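PDB 5XTA: VirK protein from Legionella pneumophila, which is a VirK-family protein with a novel fold, made with a signal peptide and probably exported through the type II secretion pathway. Local coordinates for the interface of chains A and B. Numbering follows the deposited sequence. Chains: chain A/B, VirK protein.

The interface of chains A and B. Residues chain A 48-50; chain B 37-40.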
loop_
_atom_site.group_PDB
_atom_site.type_symbol
_atom_site.label_atom_id
_atom_site.label_comp_id
_atom_site.label_asym_id
_atom_site.label_seq_id
_atom_site.Cartn_x
_atom_site.Cartn_y
_atom_site.Cartn_z
HETATM N N MSE A 48 -9.550 -11.391 5.459
HETATM C CA MSE A 48 -10.637 -11.753 6.375
HETATM C C MSE A 48 -10.774 -13.230 6.436
HETATM O O MSE A 48 -10.543 -13.897 5.439
HETATM C CB MSE A 48 -12.010 -11.306 5.937
HETATM C CG MSE A 48 -12.068 -9.890 5.439
HETATM SE SE MSE A 48 -13.959 -9.331 5.145
HETATM C CE MSE A 48 -14.925 -10.131 6.677
ATOM N N VAL A 49 -11.181 -13.726 7.608
ATOM C CA VAL A 49 -11.605 -15.105 7.782
ATOM C C VAL A 49 -13.090 -15.053 8.088
ATOM O O VAL A 49 -13.480 -14.381 9.022
ATOM C CB VAL A 49 -10.881 -15.769 8.941
ATOM C CG1 VAL A 49 -11.274 -17.238 9.031
ATOM C CG2 VAL A 49 -9.367 -15.622 8.770
ATOM N N ILE A 50 -13.891 -15.696 7.245
ATOM C CA ILE A 50 -15.341 -15.716 7.374
ATOM C C ILE A 50 -15.738 -17.047 7.990
ATOM O O ILE A 50 -15.451 -18.109 7.416
ATOM C CB ILE A 50 -16.081 -15.624 6.033
ATOM C CG1 ILE A 50 -15.504 -14.545 5.129
ATOM C CG2 ILE A 50 -17.574 -15.383 6.271
ATOM C CD1 ILE A 50 -15.657 -13.161 5.689
ATOM N N SER B 37 -19.931 -13.524 11.986
ATOM C CA SER B 37 -18.675 -13.870 12.607
ATOM C C SER B 37 -17.564 -13.885 11.540
ATOM O O SER B 37 -17.653 -14.559 10.517
ATOM C CB SER B 37 -18.806 -15.206 13.336
ATOM O OG SER B 37 -17.543 -15.737 13.678
ATOM N N ALA B 38 -16.570 -13.049 11.768
ATOM C CA ALA B 38 -15.442 -12.937 10.877
ATOM C C ALA B 38 -14.309 -12.359 11.677
ATOM O O ALA B 38 -14.503 -11.676 12.707
ATOM C CB ALA B 38 -15.760 -12.034 9.692
ATOM N N ILE B 39 -13.119 -12.655 11.214
ATOM C CA ILE B 39 -11.938 -12.041 11.715
ATOM C C ILE B 39 -11.456 -11.158 10.597
ATOM O O ILE B 39 -11.364 -11.614 9.473
ATOM C CB ILE B 39 -10.847 -13.089 12.021
ATOM C CG1 ILE B 39 -11.358 -14.181 12.994
ATOM C CG2 ILE B 39 -9.592 -12.396 12.511
ATOM C CD1 ILE B 39 -11.568 -13.723 14.412
ATOM N N VAL B 40 -11.095 -9.917 10.912
ATOM C CA VAL B 40 -10.636 -8.942 9.917
ATOM C C VAL B 40 -9.304 -8.371 10.364
ATOM O O VAL B 40 -9.166 -7.916 11.503
ATOM C CB VAL B 40 -11.632 -7.781 9.808
ATOM C CG1 VAL B 40 -11.175 -6.743 8.796
ATOM C CG2 VAL B 40 -12.979 -8.328 9.411
#
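A:Val49 and B:Ile39 face each other as an antiparallel beta pair, joining strand 46-50 of chain A edge to edge with strand 38-42 of chain B, so that a sheet runs across two copies of the VirK fold. The amide N of A:Val49 gives a hydrogen bond to B:Ile39 O at 2.8 Å, in the plane of that carbonyl. In return, B:Ile39 N donates to A:Val49 O, also at 2.8 Å, with 160° at the hydrogen. On one face of the join the branched side chains of the pair meet through their beta carbons, A:Val49 CB lying 4.1 Å from B:Ile39 CB, while the outer branches of B:Ile39 reach away from the valine. With CG1 of A:Val49 anti to the backbone N (chi1 -176°) and CG2 anti to the carbonyl carbon, both valine methyls stand off B:Ile39 and leave the near approach to CB.

The opposite face carries the selenomethionine A:Met48 beside B:Val40, the two side chains side by side and pointing the same way. A:Met48 is extended through chi2 (-172°) and bends at chi3, which turns its terminal methyl towards the side chains of the partner strand. There CE touches CB of B:Ala38 at 3.7 Å and CG2 of B:Val40 at 3.8 Å, bridging two residues that flank B:Ile39. The engineered A:Ile50 pairs with B:Ala38 and adds a looser contact, its CD1 4.2 Å from B:Ala38 CB. The patch is small, and the pairing may be a crystal contact.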